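Local coordinates for protein hemoglobin subunit beta (Isurus oxyrinchus, PDB 3MKB) that probably transports oxygen in the blood of the shortfin mako shark, as a heme-bearing globin chain of a four-chain hemoglobin, at residues B[13-18]-B[59-64]; B[73-78]-B[125-130]. One frame throughout, in Å; residues are numbered along the deposited sequence.

Contact 1: residues B[13-18]-B[59-64]; sequences KTFFSA and GALQDA. With HEM (protoporphyrin IX containing Fe), chain F.
Phe15 reaches from helix 5-17 to Leu61 and Gln62 on helix 50-65. In globin terms this is the A helix packing on the E helix. One side of the ring, from CD2 through CE2 to CZ, does the touching. CD2 of Phe15 lies 3.3 Å from CG of Gln62, which is tight. On the Leu61 side, CZ of Phe15 is 3.7 Å from CB of Leu61. Both partners come in obliquely to the ring. The Gln62 chain runs alongside Phe15 in the opposite direction. Its CG sits anti to the carbonyl carbon (chi1 -79°), which lays the methylene along the ring. With a serine in place of Phe15 the ring is gone, and Leu61 CB and Gln62 CG would probably lose their cover from helix 5-17, with a gap opening next to Trp120.

Trp120 of helix 114-132 and Ser20 of helix 20-34 also pack against Phe15. Beside it, Thr14 OG1 is hydrogen-bonded to Lys108 NZ and Glu10 O. Leu61 also touches Phe100, so it joins the A-E packing to helix 93-108. Helix 50-65 carries the contact on to the heme. Ala60 CB lies 3.6 Å from the heme methyl CMB. The heme iron binds a water, its oxygen 2.2 Å from FE. Leu61 meets Phe15 through CB, while its branch atom CD2 reaches 4.0 Å from heme CMB.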
loop_
_atom_site.group_PDB
_atom_site.type_symbol
_atom_site.label_atom_id
_atom_site.label_comp_id
_atom_site.label_asym_id
_atom_site.label_seq_id
_atom_site.Cartn_x
_atom_site.Cartn_y
_atom_site.Cartn_z
ATOM N N LYS B 13 1.039 -29.774 -6.370
ATOM C CA LYS B 13 1.515 -30.371 -7.652
ATOM C C LYS B 13 2.631 -29.537 -8.268
ATOM O O LYS B 13 3.536 -30.065 -8.908
ATOM C CB LYS B 13 0.385 -30.578 -8.655
ATOM C CG LYS B 13 -0.751 -31.623 -8.207
ATOM C CD LYS B 13 -0.175 -33.070 -8.078
ATOM C CE LYS B 13 -1.263 -34.144 -7.763
ATOM N NZ LYS B 13 -2.572 -33.942 -8.562
ATOM N N THR B 14 2.490 -28.222 -8.165
ATOM C CA THR B 14 3.528 -27.310 -8.675
ATOM C C THR B 14 4.886 -27.556 -7.972
ATOM O O THR B 14 5.896 -27.790 -8.657
ATOM C CB THR B 14 3.078 -25.865 -8.603
ATOM O OG1 THR B 14 1.902 -25.682 -9.410
ATOM C CG2 THR B 14 4.206 -24.902 -9.164
ATOM N N PHE B 15 4.896 -27.598 -6.633
ATOM C CA PHE B 15 6.124 -27.876 -5.890
ATOM C C PHE B 15 6.665 -29.300 -6.111
ATOM O O PHE B 15 7.856 -29.545 -6.018
ATOM C CB PHE B 15 5.940 -27.564 -4.389
ATOM C CG PHE B 15 6.218 -26.102 -4.059
ATOM C CD1 PHE B 15 5.265 -25.122 -4.279
ATOM C CD2 PHE B 15 7.488 -25.716 -3.653
ATOM C CE1 PHE B 15 5.552 -23.792 -4.019
ATOM C CE2 PHE B 15 7.795 -24.419 -3.419
ATOM C CZ PHE B 15 6.808 -23.440 -3.613
ATOM N N PHE B 16 5.769 -30.230 -6.386
ATOM C CA PHE B 16 6.160 -31.583 -6.641
ATOM C C PHE B 16 6.971 -31.734 -7.940
ATOM O O PHE B 16 7.912 -32.496 -7.958
ATOM C CB PHE B 16 4.907 -32.477 -6.708
ATOM C CG PHE B 16 5.237 -33.914 -6.942
ATOM C CD1 PHE B 16 5.903 -34.641 -5.963
ATOM C CD2 PHE B 16 4.958 -34.509 -8.140
ATOM C CE1 PHE B 16 6.207 -35.907 -6.162
ATOM C CE2 PHE B 16 5.278 -35.804 -8.331
ATOM C CZ PHE B 16 5.899 -36.494 -7.326
ATOM N N SER B 17 6.583 -31.048 -9.041
ATOM C CA SER B 17 7.143 -31.364 -10.380
ATOM C C SER B 17 7.848 -30.186 -11.021
ATOM O O SER B 17 8.663 -30.395 -11.909
ATOM C CB SER B 17 6.044 -31.759 -11.398
ATOM O OG SER B 17 5.350 -32.954 -11.024
ATOM N N ALA B 18 7.498 -28.967 -10.619
ATOM C CA ALA B 18 8.206 -27.822 -11.206
ATOM C C ALA B 18 9.636 -27.690 -10.653
ATOM O O ALA B 18 9.969 -28.180 -9.568
ATOM C CB ALA B 18 7.428 -26.550 -11.060
ATOM N N GLY B 59 13.277 -23.980 0.034
ATOM C CA GLY B 59 13.114 -24.900 1.172
ATOM C C GLY B 59 12.037 -24.421 2.115
ATOM O O GLY B 59 11.180 -25.171 2.535
ATOM N N ALA B 60 12.090 -23.145 2.485
ATOM C CA ALA B 60 11.027 -22.598 3.366
ATOM C C ALA B 60 9.607 -22.650 2.751
ATOM O O ALA B 60 8.655 -22.992 3.425
ATOM C CB ALA B 60 11.389 -21.194 3.879
ATOM N N LEU B 61 9.496 -22.358 1.455
ATOM C CA LEU B 61 8.210 -22.434 0.755
ATOM C C LEU B 61 7.688 -23.871 0.802
ATOM O O LEU B 61 6.530 -24.126 1.166
ATOM C CB LEU B 61 8.367 -21.918 -0.675
ATOM C CG LEU B 61 8.684 -20.434 -0.737
ATOM C CD1 LEU B 61 8.775 -20.010 -2.165
ATOM C CD2 LEU B 61 7.645 -19.594 0.050
ATOM N N GLN B 62 8.585 -24.821 0.515
ATOM C CA GLN B 62 8.226 -26.223 0.596
ATOM C C GLN B 62 7.758 -26.586 2.018
ATOM O O GLN B 62 6.791 -27.341 2.183
ATOM C CB GLN B 62 9.379 -27.104 0.093
ATOM C CG GLN B 62 9.486 -27.196 -1.455
ATOM C CD GLN B 62 9.581 -28.660 -1.995
ATOM O OE1 GLN B 62 9.774 -28.889 -3.216
ATOM N NE2 GLN B 62 9.431 -29.645 -1.092
ATOM N N ASP B 63 8.404 -25.993 3.033
ATOM C CA ASP B 63 7.977 -26.175 4.444
ATOM C C ASP B 63 6.555 -25.677 4.694
ATOM O O ASP B 63 5.760 -26.341 5.392
ATOM C CB ASP B 63 9.014 -25.523 5.400
ATOM C CG ASP B 63 8.720 -25.771 6.896
ATOM O OD1 ASP B 63 8.804 -24.761 7.644
ATOM O OD2 ASP B 63 8.451 -26.938 7.343
ATOM N N ALA B 64 6.212 -24.533 4.084
ATOM C CA ALA B 64 4.830 -24.001 4.114
ATOM C C ALA B 64 3.889 -24.892 3.330
ATOM O O ALA B 64 2.770 -25.110 3.750
ATOM C CB ALA B 64 4.748 -22.535 3.564
HETATM C CHA HEM F . 17.659 -16.065 4.842
HETATM C CHB HEM F . 13.270 -17.717 3.710
HETATM C CHC HEM F . 12.265 -13.384 1.946
HETATM C CHD HEM F . 16.787 -11.762 2.823
HETATM C C1A HEM F . 16.527 -16.813 4.753
HETATM C C2A HEM F . 16.379 -18.097 5.352
HETATM C C3A HEM F . 15.185 -18.555 5.024
HETATM C C4A HEM F . 14.543 -17.576 4.222
HETATM C CMA HEM F . 14.595 -19.916 5.453
HETATM C CAA HEM F . 17.437 -18.844 6.197
HETATM C CBA HEM F . 17.397 -18.372 7.645
HETATM C CGA HEM F . 18.353 -19.238 8.450
HETATM O O1A HEM F . 17.991 -20.387 8.809
HETATM O O2A HEM F . 19.476 -18.783 8.728
HETATM C C1B HEM F . 12.581 -16.717 3.117
HETATM C C2B HEM F . 11.211 -16.777 2.613
HETATM C C3B HEM F . 10.958 -15.553 2.116
HETATM C C4B HEM F . 12.140 -14.700 2.296
HETATM C CMB HEM F . 10.219 -17.987 2.618
HETATM C CAB HEM F . 9.640 -15.093 1.475
HETATM C CBB HEM F . 9.111 -13.973 1.987
HETATM C C1C HEM F . 13.409 -12.584 2.001
HETATM C C2C HEM F . 13.570 -11.265 1.430
HETATM C C3C HEM F . 14.808 -10.850 1.650
HETATM C C4C HEM F . 15.488 -11.858 2.399
HETATM C CMC HEM F . 12.541 -10.451 0.644
HETATM C CAC HEM F . 15.422 -9.491 1.238
HETATM C CBC HEM F . 15.194 -8.946 0.019
HETATM C C1D HEM F . 17.476 -12.787 3.388
HETATM C C2D HEM F . 18.888 -12.810 3.719
HETATM C C3D HEM F . 19.124 -14.173 4.341
HETATM C C4D HEM F . 17.850 -14.833 4.326
HETATM C CMD HEM F . 19.937 -11.705 3.482
HETATM C CAD HEM F . 20.433 -14.795 4.886
HETATM C CBD HEM F . 21.262 -15.377 3.764
HETATM C CGD HEM F . 22.620 -15.711 4.401
HETATM O O1D HEM F . 22.951 -16.924 4.481
HETATM O O2D HEM F . 23.406 -14.803 4.850
HETATM N NA HEM F . 15.380 -16.498 4.047
HETATM N NB HEM F . 13.091 -15.462 2.923
HETATM N NC HEM F . 14.614 -12.926 2.597
HETATM N ND HEM F . 16.911 -13.983 3.779
HETATM FE FE HEM F . 14.956 -14.619 3.418
HETATM O O HOH W 1 15.324 -14.990 1.279
#

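Contact 2: residues B[73-78]-B[125-130]; sequences AEFVNI and QVVIDA
Asp129 N donates to Gln125 O at 2.8 Å, one turn back on helix 114-132, the H helix of the globin fold. Their side chains join too: Gln125 NE2 gives a hydrogen bond of 2.9 Å to Asp129 OD2. It is fairly straight (157° at the hydrogen) and uses the syn side of the carboxylate, though it arrives 33° out of the carboxylate plane. The oxygen lies close to the amide plane of Gln125. With CG anti to the backbone N (chi1 -166°), the Gln125 chain bends at chi2 and turns its amide toward Asp129.

Val127 and Ala130, on the same helix, meet Phe75 in a buried apolar contact. Segment 73-78 lies on helix 71-74 and helix 76-85, so the contact fastens the region between the E and F helices to the H helix. The root of the Phe75 side chain does most of the touching: CB of Phe75 is 3.9 Å from CB of Ala130 and 3.8 Å from O of Ala130. Further out, CE1 of Phe75 approaches CG1 of Val127 at 4.3 Å. Both residues meet the ring obliquely.

The ring belongs to the heme pocket, its nearest atom about 4 Å from the heme. Ala64 of helix 50-65 packs on it too. Ile78, also a pocket residue, puts its methyl CD1 4.1 Å above one face of the Phe75 ring, over the centre.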
loop_
_atom_site.group_PDB
_atom_site.type_symbol
_atom_site.label_atom_id
_atom_site.label_comp_id
_atom_site.label_asym_id
_atom_site.label_seq_id
_atom_site.Cartn_x
_atom_site.Cartn_y
_atom_site.Cartn_z
ATOM N N ALA B 73 3.077 -21.128 12.595
ATOM C CA ALA B 73 3.832 -21.953 13.547
ATOM C C ALA B 73 5.205 -22.504 13.046
ATOM O O ALA B 73 6.105 -22.708 13.861
ATOM C CB ALA B 73 2.929 -23.089 14.060
ATOM N N GLU B 74 5.384 -22.726 11.738
ATOM C CA GLU B 74 6.658 -23.276 11.247
ATOM C C GLU B 74 7.643 -22.166 10.907
ATOM O O GLU B 74 8.840 -22.411 10.660
ATOM C CB GLU B 74 6.476 -24.220 10.039
ATOM C CG GLU B 74 5.190 -25.102 10.043
ATOM C CD GLU B 74 5.272 -26.411 10.848
ATOM O OE1 GLU B 74 6.376 -27.008 11.007
ATOM O OE2 GLU B 74 4.203 -26.871 11.296
ATOM N N PHE B 75 7.155 -20.935 10.902
ATOM C CA PHE B 75 7.996 -19.855 10.447
ATOM C C PHE B 75 8.560 -18.988 11.591
ATOM O O PHE B 75 9.254 -17.994 11.342
ATOM C CB PHE B 75 7.227 -19.029 9.375
ATOM C CG PHE B 75 7.494 -19.458 7.955
ATOM C CD1 PHE B 75 8.087 -18.569 7.051
ATOM C CD2 PHE B 75 7.163 -20.745 7.503
ATOM C CE1 PHE B 75 8.367 -18.930 5.726
ATOM C CE2 PHE B 75 7.436 -21.120 6.176
ATOM C CZ PHE B 75 8.033 -20.204 5.280
ATOM N N VAL B 76 8.283 -19.375 12.845
ATOM C CA VAL B 76 8.724 -18.577 14.015
ATOM C C VAL B 76 10.204 -18.222 13.973
ATOM O O VAL B 76 10.574 -17.029 14.017
ATOM C CB VAL B 76 8.295 -19.185 15.403
ATOM C CG1 VAL B 76 8.374 -18.119 16.501
ATOM C CG2 VAL B 76 6.904 -19.680 15.350
ATOM N N ASN B 77 11.049 -19.236 13.846
ATOM C CA ASN B 77 12.481 -19.020 13.840
ATOM C C ASN B 77 12.938 -18.317 12.564
ATOM O O ASN B 77 13.877 -17.502 12.601
ATOM C CB ASN B 77 13.220 -20.352 14.035
ATOM C CG ASN B 77 12.580 -21.221 15.110
ATOM O OD1 ASN B 77 12.100 -22.351 14.833
ATOM N ND2 ASN B 77 12.516 -20.684 16.350
ATOM N N ILE B 78 12.278 -18.626 11.436
ATOM C CA ILE B 78 12.611 -17.964 10.162
ATOM C C ILE B 78 12.322 -16.476 10.313
ATOM O O ILE B 78 13.118 -15.622 9.957
ATOM C CB ILE B 78 11.841 -18.582 8.946
ATOM C CG1 ILE B 78 12.424 -19.947 8.566
ATOM C CG2 ILE B 78 11.931 -17.654 7.688
ATOM C CD1 ILE B 78 11.398 -20.966 8.089
ATOM N N GLN B 125 0.411 -14.604 0.552
ATOM C CA GLN B 125 0.012 -13.720 1.645
ATOM C C GLN B 125 0.064 -14.494 2.985
ATOM O O GLN B 125 0.471 -13.957 3.973
ATOM C CB GLN B 125 -1.378 -13.160 1.402
ATOM C CG GLN B 125 -1.723 -11.950 2.342
ATOM C CD GLN B 125 -0.720 -10.774 2.203
ATOM O OE1 GLN B 125 -0.503 -10.259 1.089
ATOM N NE2 GLN B 125 -0.089 -10.374 3.328
ATOM N N VAL B 126 -0.339 -15.757 2.986
ATOM C CA VAL B 126 -0.154 -16.609 4.159
ATOM C C VAL B 126 1.331 -16.699 4.499
ATOM O O VAL B 126 1.722 -16.564 5.653
ATOM C CB VAL B 126 -0.741 -18.023 3.933
ATOM C CG1 VAL B 126 -0.428 -18.946 5.085
ATOM C CG2 VAL B 126 -2.200 -17.949 3.805
ATOM N N VAL B 127 2.168 -16.931 3.501
ATOM C CA VAL B 127 3.623 -16.910 3.709
ATOM C C VAL B 127 4.110 -15.526 4.185
ATOM O O VAL B 127 4.892 -15.440 5.135
ATOM C CB VAL B 127 4.395 -17.380 2.451
ATOM C CG1 VAL B 127 5.941 -17.209 2.596
ATOM C CG2 VAL B 127 4.018 -18.827 2.130
ATOM N N ILE B 128 3.648 -14.445 3.567
ATOM C CA ILE B 128 4.099 -13.106 4.021
ATOM C C ILE B 128 3.677 -12.902 5.489
ATOM O O ILE B 128 4.474 -12.447 6.328
ATOM C CB ILE B 128 3.559 -11.940 3.144
ATOM C CG1 ILE B 128 4.158 -12.003 1.720
ATOM C CG2 ILE B 128 3.877 -10.550 3.810
ATOM C CD1 ILE B 128 3.329 -11.200 0.641
ATOM N N ASP B 129 2.435 -13.270 5.816
ATOM C CA ASP B 129 1.993 -13.047 7.197
ATOM C C ASP B 129 2.865 -13.854 8.168
ATOM O O ASP B 129 3.259 -13.356 9.217
ATOM C CB ASP B 129 0.522 -13.412 7.364
ATOM C CG ASP B 129 -0.391 -12.523 6.585
ATOM O OD1 ASP B 129 -1.575 -12.855 6.533
ATOM O OD2 ASP B 129 0.055 -11.503 6.029
ATOM N N ALA B 130 3.200 -15.079 7.786
ATOM C CA ALA B 130 3.980 -15.997 8.631
ATOM C C ALA B 130 5.403 -15.490 8.921
ATOM O O ALA B 130 5.863 -15.503 10.077
ATOM C CB ALA B 130 4.041 -17.346 7.996
#

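In the fold
Both contacts are buried, and a phenylalanine carries each. Neither has a clear hydrogen bond across its segments. Contact 1, between the A and E helices, reaches toward the surface: its ring meets a leucine and the methylene of a polar, partly exposed glutamine. Contact 2, between the E-F region and the H helix, lies wholly in the core. Its side chains are all apolar, with a backbone carbonyl oxygen beside them. They share no helix, yet they meet: Leu61 CD2 is 3.9 Å from Val127 CG1, and Ala60 O is 3.4 Å from Phe75 CZ. Each supplies two residues to the heme pocket, but Phe75 reaches the heme itself, while Phe15 stands behind helix 50-65.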